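Local coordinates for putative hemolysin (Streptococcus mutans UA159, PDB 2RK5), which is of unknown function but belongs to a family of CBS-domain membrane proteins and may bind flavin adenine dinucleotide, this chain being only its transporter-associated domain, at residues Asn8-Gly14 and Thr79-Val85; Phe40-Val45 and Glu55-Val59; Ser50-His56 and Glu67-Asp71. All coordinates share one frame; numbering follows the deposited sequence.

Contact 1: Asn8-Gly14 and Thr79-Val85; sequences NTYIVLG and TKLKILV
Tyr-10 and Ile-83 face each other as a hydrogen-bonded pair of two antiparallel strands, 9-13 and 79-85, and bond both ways: Tyr-10 N gives to Ile-83 O at 2.8 Å, and Ile-83 N returns a straighter bond (168°) to Tyr-10 O. Val-12 and Leu-81, the next hydrogen-bonded pair, two residues along, repeat the arrangement. Just outside strand 9-13, Asn-8 O accepts from Val-85 N, and Gly-14 N gives to Thr-79 O at 2.8 Å, standing well above the carbonyl plane.

Take the tyrosine from its root outward. Tyr-10 CB lies 4.3 Å from Ile-83 CB; with Tyr-10 CG anti to the carbonyl carbon (chi1 -53°), the ring is carried back toward Asn-8. Tyr-10 CD2 then lies 3.7 Å from Ile-83 O, which sits at the ring edge in its plane, and Tyr-10 CE2 touches Val-85 CG2 at 3.8 Å. On the same face, Val-12 CG1 packs 3.9 Å from Ile-83 CG1, the two side chains crossing at about a right angle. On the other face, Ile-11 CD1 lies 4.0 Å from Lys-82 CB.

In this antiparallel sheet of the transporter-associated (CorC_HlyC) domain, strand 2-6 bonds to Ile-11 and strand 64-74 to Thr-79 and Lys-80, which both stand opposite Lys-72, a classic beta bulge. Over the Tyr-10 and Val-12 face lie both helices: Phe-25 meets the tyrosine ring edge-to-face, and Ile-37 packs on Val-12 and Leu-81.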
loop_
_atom_site.group_PDB
_atom_site.type_symbol
_atom_site.label_atom_id
_atom_site.label_comp_id
_atom_site.label_asym_id
_atom_site.label_seq_id
_atom_site.Cartn_x
_atom_site.Cartn_y
_atom_site.Cartn_z
ATOM N N ASN A 8 11.195 -15.456 19.739
ATOM C CA ASN A 8 11.674 -14.870 18.478
ATOM C C ASN A 8 10.568 -14.576 17.458
ATOM O O ASN A 8 10.835 -14.505 16.254
ATOM C CB ASN A 8 12.735 -15.793 17.872
ATOM C CG ASN A 8 13.937 -15.978 18.796
ATOM O OD1 ASN A 8 14.348 -17.105 19.082
ATOM N ND2 ASN A 8 14.472 -14.876 19.299
ATOM N N THR A 9 9.341 -14.392 17.945
ATOM C CA THR A 9 8.193 -14.115 17.086
ATOM C C THR A 9 7.438 -12.925 17.631
ATOM O O THR A 9 7.094 -12.899 18.802
ATOM C CB THR A 9 7.262 -15.337 17.016
ATOM O OG1 THR A 9 8.054 -16.514 16.771
ATOM C CG2 THR A 9 6.190 -15.155 15.944
ATOM N N TYR A 10 7.165 -11.939 16.769
ATOM C CA TYR A 10 6.588 -10.664 17.185
ATOM C C TYR A 10 5.467 -10.206 16.261
ATOM O O TYR A 10 5.455 -10.556 15.082
ATOM C CB TYR A 10 7.664 -9.575 17.203
ATOM C CG TYR A 10 8.885 -9.937 18.002
ATOM C CD1 TYR A 10 9.061 -9.473 19.294
ATOM C CD2 TYR A 10 9.860 -10.770 17.468
ATOM C CE1 TYR A 10 10.188 -9.842 20.045
ATOM C CE2 TYR A 10 10.987 -11.124 18.208
ATOM C CZ TYR A 10 11.138 -10.663 19.495
ATOM O OH TYR A 10 12.252 -11.016 20.251
ATOM N N ILE A 11 4.520 -9.455 16.818
ATOM C CA ILE A 11 3.565 -8.698 16.008
ATOM C C ILE A 11 3.913 -7.235 16.155
ATOM O O ILE A 11 4.083 -6.739 17.273
ATOM C CB ILE A 11 2.089 -8.957 16.402
ATOM C CG1 ILE A 11 1.757 -10.442 16.239
ATOM C CG2 ILE A 11 1.135 -8.127 15.563
ATOM C CD1 ILE A 11 1.717 -10.931 14.820
ATOM N N VAL A 12 4.075 -6.557 15.017
ATOM C CA VAL A 12 4.308 -5.108 14.993
ATOM C C VAL A 12 3.211 -4.393 14.226
ATOM O O VAL A 12 2.723 -4.905 13.230
ATOM C CB VAL A 12 5.693 -4.694 14.400
ATOM C CG1 VAL A 12 6.802 -5.404 15.169
ATOM C CG2 VAL A 12 5.786 -4.924 12.926
ATOM N N LEU A 13 2.886 -3.185 14.696
ATOM C CA LEU A 13 2.019 -2.296 13.973
ATOM C C LEU A 13 2.724 -1.797 12.718
ATOM O O LEU A 13 3.905 -1.431 12.758
ATOM C CB LEU A 13 1.592 -1.112 14.829
ATOM C CG LEU A 13 0.882 -1.503 16.125
ATOM C CD1 LEU A 13 0.385 -0.226 16.772
ATOM C CD2 LEU A 13 -0.260 -2.510 15.902
ATOM N N GLY A 14 1.993 -1.793 11.605
ATOM C CA GLY A 14 2.560 -1.333 10.342
ATOM C C GLY A 14 3.051 0.100 10.405
ATOM O O GLY A 14 3.930 0.514 9.661
ATOM N N THR A 79 -1.508 -3.297 8.012
ATOM C CA THR A 79 -1.615 -2.627 9.310
ATOM C C THR A 79 -0.930 -3.389 10.467
ATOM O O THR A 79 -0.629 -2.781 11.507
ATOM C CB THR A 79 -3.071 -2.370 9.645
ATOM O OG1 THR A 79 -3.747 -3.614 9.719
ATOM C CG2 THR A 79 -3.706 -1.522 8.569
ATOM N N LYS A 80 -0.709 -4.691 10.301
ATOM C CA LYS A 80 0.030 -5.510 11.265
ATOM C C LYS A 80 0.895 -6.488 10.526
ATOM O O LYS A 80 0.476 -7.046 9.510
ATOM C CB LYS A 80 -0.881 -6.274 12.207
ATOM C CG LYS A 80 -1.670 -5.408 13.166
ATOM C CD LYS A 80 -2.388 -6.212 14.262
ATOM C CE LYS A 80 -3.218 -5.272 15.176
ATOM N NZ LYS A 80 -4.059 -5.981 16.198
ATOM N N LEU A 81 2.112 -6.665 11.034
ATOM C CA LEU A 81 3.068 -7.616 10.488
ATOM C C LEU A 81 3.504 -8.591 11.564
ATOM O O LEU A 81 3.675 -8.206 12.717
ATOM C CB LEU A 81 4.316 -6.903 9.988
ATOM C CG LEU A 81 4.272 -6.152 8.667
ATOM C CD1 LEU A 81 5.542 -5.290 8.542
ATOM C CD2 LEU A 81 4.218 -7.142 7.491
ATOM N N LYS A 82 3.733 -9.837 11.164
ATOM C CA LYS A 82 4.432 -10.822 11.964
ATOM C C LYS A 82 5.914 -10.776 11.607
ATOM O O LYS A 82 6.254 -10.770 10.430
ATOM C CB LYS A 82 3.892 -12.207 11.672
ATOM C CG LYS A 82 4.395 -13.285 12.603
ATOM C CD LYS A 82 3.788 -14.630 12.212
ATOM C CE LYS A 82 3.886 -15.619 13.307
ATOM N NZ LYS A 82 3.043 -16.819 12.987
ATOM N N ILE A 83 6.775 -10.729 12.618
ATOM C CA ILE A 83 8.234 -10.688 12.430
ATOM C C ILE A 83 8.808 -11.896 13.122
ATOM O O ILE A 83 8.580 -12.093 14.303
ATOM C CB ILE A 83 8.862 -9.434 13.087
ATOM C CG1 ILE A 83 8.077 -8.192 12.685
ATOM C CG2 ILE A 83 10.368 -9.325 12.751
ATOM C CD1 ILE A 83 8.136 -7.790 11.244
ATOM N N LEU A 84 9.541 -12.708 12.371
ATOM C CA LEU A 84 10.259 -13.845 12.953
ATOM C C LEU A 84 11.747 -13.563 12.859
ATOM O O LEU A 84 12.261 -13.240 11.763
ATOM C CB LEU A 84 9.938 -15.114 12.168
ATOM C CG LEU A 84 8.475 -15.589 12.096
ATOM C CD1 LEU A 84 7.691 -15.208 13.302
ATOM C CD2 LEU A 84 7.797 -15.134 10.855
ATOM N N VAL A 85 12.433 -13.658 14.000
ATOM C CA VAL A 85 13.854 -13.332 14.057
ATOM C C VAL A 85 14.698 -14.597 14.153
ATOM O O VAL A 85 14.397 -15.505 14.949
ATOM C CB VAL A 85 14.182 -12.401 15.244
ATOM C CG1 VAL A 85 15.649 -11.994 15.210
ATOM C CG2 VAL A 85 13.296 -11.127 15.202
#

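Contact 2: Phe40-Val45 and Glu55-Val59; sequences FYLTGV and EHFEV
Tyr-41 OH donates to Glu-55 O at 2.7 Å, the one hydrogen bond that ties helix 40-45 to the residue just before strand 56-59. The hydroxyl approaches from above the carbonyl plane, 38° out of it, while the oxygen itself lies at the edge of the tyrosine ring, in the ring's plane. With CG anti to the backbone N (chi1 165°), the Tyr-41 phenol is thrown away from the helix and spans the gap to the chain. Glu-55 CB comes up beside the hydroxyl, crossing the tyrosine at about a right angle. Val-45 CG1 sits over one face of the same ring, off toward its rim, and also touches Phe-57 CB at 3.8 Å, so this methyl meets both aromatic side chains, a ring face on one and CB on the other.

Phe-57 does most of the apolar work. Its ring lies flat against the helix backbone: Gly-44 CA stands over the face, 3.8 Å from the Phe-57 ring centroid, a CH-pi contact made possible by a residue with no side chain. Gly-44 O lies 3.3 Å from Phe-57 CE1. From the edge comes Phe-40, whose CE2 meets Phe-57 CE2 at 3.9 Å, the two side chains crossing at about a right angle. Phe-40 CZ reaches on to Val-59 CG1 at 4.1 Å.

The axes of helix 40-45 and strand 56-59 pass within 8.6 Å, at 100°, as helix 37-45 packs across one face of the domain's antiparallel sheet. Tyr-41 also packs on Leu-68 of strand 64-74 and on Val-78 and Leu-81 of strand 77-85, while Leu-42 touches Ile-48 of the second subunit.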
loop_
_atom_site.group_PDB
_atom_site.type_symbol
_atom_site.label_atom_id
_atom_site.label_comp_id
_atom_site.label_asym_id
_atom_site.label_seq_id
_atom_site.Cartn_x
_atom_site.Cartn_y
_atom_site.Cartn_z
ATOM N N PHE A 40 8.327 -0.260 4.335
ATOM C CA PHE A 40 9.500 -1.072 3.980
ATOM C C PHE A 40 9.067 -2.436 3.407
ATOM O O PHE A 40 9.585 -2.918 2.373
ATOM C CB PHE A 40 10.377 -1.247 5.213
ATOM C CG PHE A 40 11.579 -2.101 4.988
ATOM C CD1 PHE A 40 12.755 -1.558 4.554
ATOM C CD2 PHE A 40 11.527 -3.447 5.233
ATOM C CE1 PHE A 40 13.853 -2.341 4.320
ATOM C CE2 PHE A 40 12.627 -4.263 5.015
ATOM C CZ PHE A 40 13.792 -3.706 4.550
ATOM N N TYR A 41 8.118 -3.074 4.097
ATOM C CA TYR A 41 7.629 -4.391 3.673
ATOM C C TYR A 41 6.950 -4.291 2.315
ATOM O O TYR A 41 7.229 -5.086 1.394
ATOM C CB TYR A 41 6.662 -4.908 4.713
ATOM C CG TYR A 41 5.823 -6.054 4.269
ATOM C CD1 TYR A 41 6.261 -7.374 4.400
ATOM C CD2 TYR A 41 4.533 -5.842 3.813
ATOM C CE1 TYR A 41 5.450 -8.454 4.027
ATOM C CE2 TYR A 41 3.732 -6.913 3.407
ATOM C CZ TYR A 41 4.173 -8.211 3.547
ATOM O OH TYR A 41 3.329 -9.240 3.182
ATOM N N LEU A 42 6.075 -3.313 2.152
ATOM C CA LEU A 42 5.303 -3.221 0.886
ATOM C C LEU A 42 6.198 -2.902 -0.319
ATOM O O LEU A 42 6.014 -3.442 -1.441
ATOM C CB LEU A 42 4.181 -2.172 0.963
ATOM C CG LEU A 42 3.017 -2.578 1.880
ATOM C CD1 LEU A 42 2.067 -1.379 2.068
ATOM C CD2 LEU A 42 2.251 -3.791 1.334
ATOM N N THR A 43 7.170 -2.016 -0.102
ATOM C CA THR A 43 8.120 -1.681 -1.179
ATOM C C THR A 43 9.009 -2.889 -1.495
ATOM O O THR A 43 9.405 -3.087 -2.661
ATOM C CB THR A 43 8.944 -0.446 -0.834
ATOM O OG1 THR A 43 9.677 -0.709 0.329
ATOM C CG2 THR A 43 8.077 0.694 -0.546
ATOM N N GLY A 44 9.304 -3.709 -0.485
ATOM C CA GLY A 44 10.078 -4.945 -0.679
ATOM C C GLY A 44 9.359 -6.058 -1.414
ATOM O O GLY A 44 9.951 -6.735 -2.252
ATOM N N VAL A 45 8.101 -6.314 -1.078
ATOM C CA VAL A 45 7.317 -7.355 -1.801
ATOM C C VAL A 45 6.701 -6.867 -3.135
ATOM O O VAL A 45 6.412 -7.664 -4.039
ATOM C CB VAL A 45 6.155 -7.943 -0.919
ATOM C CG1 VAL A 45 6.717 -8.563 0.358
ATOM C CG2 VAL A 45 5.114 -6.899 -0.568
ATOM N N GLU A 55 2.263 -12.600 1.770
ATOM C CA GLU A 55 3.539 -12.326 1.150
ATOM C C GLU A 55 4.603 -12.285 2.236
ATOM O O GLU A 55 4.417 -11.682 3.277
ATOM C CB GLU A 55 3.511 -11.031 0.357
ATOM C CG GLU A 55 2.602 -11.103 -0.902
ATOM C CD GLU A 55 3.130 -11.981 -2.030
ATOM O OE1 GLU A 55 4.324 -12.322 -2.012
ATOM O OE2 GLU A 55 2.347 -12.322 -2.951
ATOM N N HIS A 56 5.707 -12.970 1.973
ATOM C CA HIS A 56 6.833 -13.080 2.897
ATOM C C HIS A 56 8.002 -12.285 2.355
ATOM O O HIS A 56 8.275 -12.347 1.162
ATOM C CB HIS A 56 7.270 -14.519 2.964
ATOM C CG HIS A 56 6.256 -15.436 3.548
ATOM N ND1 HIS A 56 4.977 -15.583 3.049
ATOM C CD2 HIS A 56 6.372 -16.341 4.542
ATOM C CE1 HIS A 56 4.335 -16.499 3.748
ATOM N NE2 HIS A 56 5.160 -16.983 4.651
ATOM N N PHE A 57 8.665 -11.534 3.226
ATOM C CA PHE A 57 9.860 -10.789 2.824
ATOM C C PHE A 57 10.960 -11.054 3.817
ATOM O O PHE A 57 10.771 -10.873 5.002
ATOM C CB PHE A 57 9.574 -9.282 2.773
ATOM C CG PHE A 57 10.627 -8.492 2.049
ATOM C CD1 PHE A 57 10.966 -8.803 0.762
ATOM C CD2 PHE A 57 11.245 -7.414 2.644
ATOM C CE1 PHE A 57 11.905 -8.073 0.073
ATOM C CE2 PHE A 57 12.208 -6.672 1.940
ATOM C CZ PHE A 57 12.534 -7.022 0.681
ATOM N N GLU A 58 12.101 -11.504 3.324
ATOM C CA GLU A 58 13.199 -11.882 4.194
ATOM C C GLU A 58 14.358 -10.925 3.978
ATOM O O GLU A 58 14.752 -10.627 2.842
ATOM C CB GLU A 58 13.619 -13.330 3.909
ATOM C CG GLU A 58 12.578 -14.315 4.400
ATOM C CD GLU A 58 12.948 -15.760 4.151
ATOM O OE1 GLU A 58 13.854 -16.263 4.831
ATOM O OE2 GLU A 58 12.323 -16.400 3.281
ATOM N N VAL A 59 14.888 -10.438 5.088
ATOM C CA VAL A 59 16.054 -9.571 5.028
ATOM C C VAL A 59 17.050 -9.921 6.109
ATOM O O VAL A 59 16.702 -10.534 7.099
ATOM C CB VAL A 59 15.661 -8.080 5.114
ATOM C CG1 VAL A 59 14.819 -7.669 3.911
ATOM C CG2 VAL A 59 14.955 -7.769 6.413
#

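Contact 3: Ser50-His56 and Glu67-Asp71; sequences SQEEKEH and ELIND
The loop that leads into strand 56-61, outermost in this chain's sheet, is held against strand 64-74 by the side-chain amide of Asn-70, which grips the loop backbone at two places. Asn-70 OD1 accepts from Glu-55 N at 2.9 Å; the bond is straight (167°), with the donor tilted 20° from the carbonyl plane. On the other branch, Asn-70 ND2 gives a weak, bent bond to Ser-50 O at 3.0 Å. The torsion explains the reach: Asn-70 CG lies between the backbone N and the carbonyl carbon (chi1 54°), which turns the amide toward the loop backbone.

Lys-54 crosses the amide obliquely. Its CB lies 3.5 Å from Asn-70 OD1, and CG passes near both amide heteroatoms before Lys-54 CD touches Ile-69 CG2 at 4.1 Å. The loop also braces itself, for Ser-50 OG takes a bond from Glu-53 N at 3.1 Å, an ST motif.

Where the strand begins, His-56 and Ile-69 form a non-hydrogen-bonded antiparallel pair, side by side and pointing the same way. Ile-69 CG2 stands over the centre of the imidazole, 4.1 Å from the His-56 ring centroid, and the backbone adds a CA-H...O contact from His-56 CA to Leu-68 O.

With bonds at both its oxygen and its nitrogen, the buried Asn-70 amide cannot rotate without breaking them, and it satisfies a backbone N-H and a carbonyl of an irregular loop.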
loop_
_atom_site.group_PDB
_atom_site.type_symbol
_atom_site.label_atom_id
_atom_site.label_comp_id
_atom_site.label_asym_id
_atom_site.label_seq_id
_atom_site.Cartn_x
_atom_site.Cartn_y
_atom_site.Cartn_z
ATOM N N SER A 50 -2.856 -10.369 0.808
ATOM C CA SER A 50 -4.045 -10.597 1.626
ATOM C C SER A 50 -3.810 -11.774 2.576
ATOM O O SER A 50 -2.763 -12.488 2.517
ATOM C CB SER A 50 -5.246 -10.906 0.733
ATOM O OG SER A 50 -5.038 -12.067 -0.045
ATOM N N GLN A 51 -4.779 -12.016 3.455
ATOM C CA GLN A 51 -4.689 -13.183 4.322
ATOM C C GLN A 51 -4.665 -14.478 3.487
ATOM O O GLN A 51 -3.964 -15.436 3.825
ATOM C CB GLN A 51 -5.817 -13.204 5.351
ATOM C CG GLN A 51 -5.765 -14.454 6.208
ATOM C CD GLN A 51 -6.486 -14.333 7.531
ATOM O OE1 GLN A 51 -7.129 -13.323 7.829
ATOM N NE2 GLN A 51 -6.380 -15.388 8.341
ATOM N N GLU A 52 -5.412 -14.505 2.386
ATOM C CA GLU A 52 -5.463 -15.691 1.536
ATOM C C GLU A 52 -4.155 -15.882 0.783
ATOM O O GLU A 52 -3.747 -17.011 0.528
ATOM C CB GLU A 52 -6.610 -15.575 0.522
ATOM C CG GLU A 52 -7.999 -15.587 1.138
ATOM C CD GLU A 52 -8.511 -14.228 1.605
ATOM O OE1 GLU A 52 -7.754 -13.223 1.581
ATOM O OE2 GLU A 52 -9.699 -14.177 2.008
ATOM N N GLU A 53 -3.515 -14.765 0.442
ATOM C CA GLU A 53 -2.353 -14.743 -0.417
ATOM C C GLU A 53 -1.298 -13.928 0.291
ATOM O O GLU A 53 -1.064 -12.766 -0.054
ATOM C CB GLU A 53 -2.739 -14.117 -1.761
ATOM C CG GLU A 53 -3.781 -14.970 -2.472
ATOM C CD GLU A 53 -4.328 -14.377 -3.762
ATOM O OE1 GLU A 53 -3.794 -13.339 -4.228
ATOM O OE2 GLU A 53 -5.306 -14.954 -4.292
ATOM N N LYS A 54 -0.731 -14.515 1.348
ATOM C CA LYS A 54 0.272 -13.821 2.152
ATOM C C LYS A 54 1.532 -13.632 1.378
ATOM O O LYS A 54 1.867 -14.413 0.480
ATOM C CB LYS A 54 0.596 -14.605 3.403
ATOM C CG LYS A 54 -0.600 -14.754 4.314
ATOM C CD LYS A 54 -0.252 -15.441 5.582
ATOM C CE LYS A 54 -1.457 -15.488 6.513
ATOM N NZ LYS A 54 -1.267 -16.375 7.672
ATOM N N GLU A 55 2.263 -12.600 1.770
ATOM C CA GLU A 55 3.539 -12.326 1.150
ATOM C C GLU A 55 4.603 -12.285 2.236
ATOM O O GLU A 55 4.417 -11.682 3.277
ATOM C CB GLU A 55 3.511 -11.031 0.357
ATOM C CG GLU A 55 2.602 -11.103 -0.902
ATOM C CD GLU A 55 3.130 -11.981 -2.030
ATOM O OE1 GLU A 55 4.324 -12.322 -2.012
ATOM O OE2 GLU A 55 2.347 -12.322 -2.951
ATOM N N HIS A 56 5.707 -12.970 1.973
ATOM C CA HIS A 56 6.833 -13.080 2.897
ATOM C C HIS A 56 8.002 -12.285 2.355
ATOM O O HIS A 56 8.275 -12.347 1.162
ATOM C CB HIS A 56 7.270 -14.519 2.964
ATOM C CG HIS A 56 6.256 -15.436 3.548
ATOM N ND1 HIS A 56 4.977 -15.583 3.049
ATOM C CD2 HIS A 56 6.372 -16.341 4.542
ATOM C CE1 HIS A 56 4.335 -16.499 3.748
ATOM N NE2 HIS A 56 5.160 -16.983 4.651
ATOM N N GLU A 67 12.129 -12.409 8.987
ATOM C CA GLU A 67 11.081 -12.777 8.029
ATOM C C GLU A 67 9.853 -11.938 8.380
ATOM O O GLU A 67 9.379 -11.978 9.512
ATOM C CB GLU A 67 10.759 -14.274 8.062
ATOM C CG GLU A 67 9.693 -14.663 7.057
ATOM C CD GLU A 67 9.348 -16.140 7.055
ATOM O OE1 GLU A 67 9.746 -16.845 7.983
ATOM O OE2 GLU A 67 8.631 -16.573 6.132
ATOM N N LEU A 68 9.368 -11.161 7.415
ATOM C CA LEU A 68 8.217 -10.274 7.607
ATOM C C LEU A 68 7.041 -10.857 6.825
ATOM O O LEU A 68 7.186 -11.160 5.650
ATOM C CB LEU A 68 8.515 -8.882 7.089
ATOM C CG LEU A 68 9.500 -7.975 7.810
ATOM C CD1 LEU A 68 10.826 -8.624 7.917
ATOM C CD2 LEU A 68 9.616 -6.675 7.032
ATOM N N ILE A 69 5.893 -10.983 7.487
ATOM C CA ILE A 69 4.692 -11.556 6.888
ATOM C C ILE A 69 3.488 -10.711 7.255
ATOM O O ILE A 69 3.336 -10.315 8.398
ATOM C CB ILE A 69 4.423 -12.997 7.375
ATOM C CG1 ILE A 69 5.688 -13.853 7.390
ATOM C CG2 ILE A 69 3.378 -13.657 6.470
ATOM C CD1 ILE A 69 5.452 -15.263 7.987
ATOM N N ASN A 70 2.600 -10.460 6.299
ATOM C CA ASN A 70 1.398 -9.703 6.650
ATOM C C ASN A 70 0.578 -10.475 7.663
ATOM O O ASN A 70 0.371 -11.694 7.518
ATOM C CB ASN A 70 0.556 -9.369 5.434
ATOM C CG ASN A 70 0.209 -10.578 4.617
ATOM O OD1 ASN A 70 1.109 -11.208 4.091
ATOM N ND2 ASN A 70 -1.095 -10.869 4.444
ATOM N N ASP A 71 0.113 -9.757 8.686
ATOM C CA ASP A 71 -0.831 -10.302 9.650
ATOM C C ASP A 71 -2.225 -9.687 9.531
ATOM O O ASP A 71 -3.215 -10.343 9.835
ATOM C CB ASP A 71 -0.280 -10.116 11.065
ATOM C CG ASP A 71 -1.236 -10.598 12.145
ATOM O OD1 ASP A 71 -1.362 -11.820 12.333
ATOM O OD2 ASP A 71 -1.851 -9.730 12.823
#

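All three contacts build on one antiparallel sheet. Strand 79-85 of contact 1 is flanked by segment 67-71 of contact 3, with Lys-82 N 2.8 Å from Ile-69 O, and that segment is followed across the sheet by 56-59 of contact 2, where Leu-68 N lies 2.8 Å from Phe-57 O. Contacts 2 and 3 share Glu-55 and His-56, and their centres are about 9 Å apart. Tyr-41 of the helix draws the set together: its CD1 packs 3.7 Å from Leu-81 CD2 of contact 1, and its OH, bonded to Glu-55 O, also comes close to Asn-70 of contact 3 as packing. The centres of contacts 1 and 2 are about 12 Å apart.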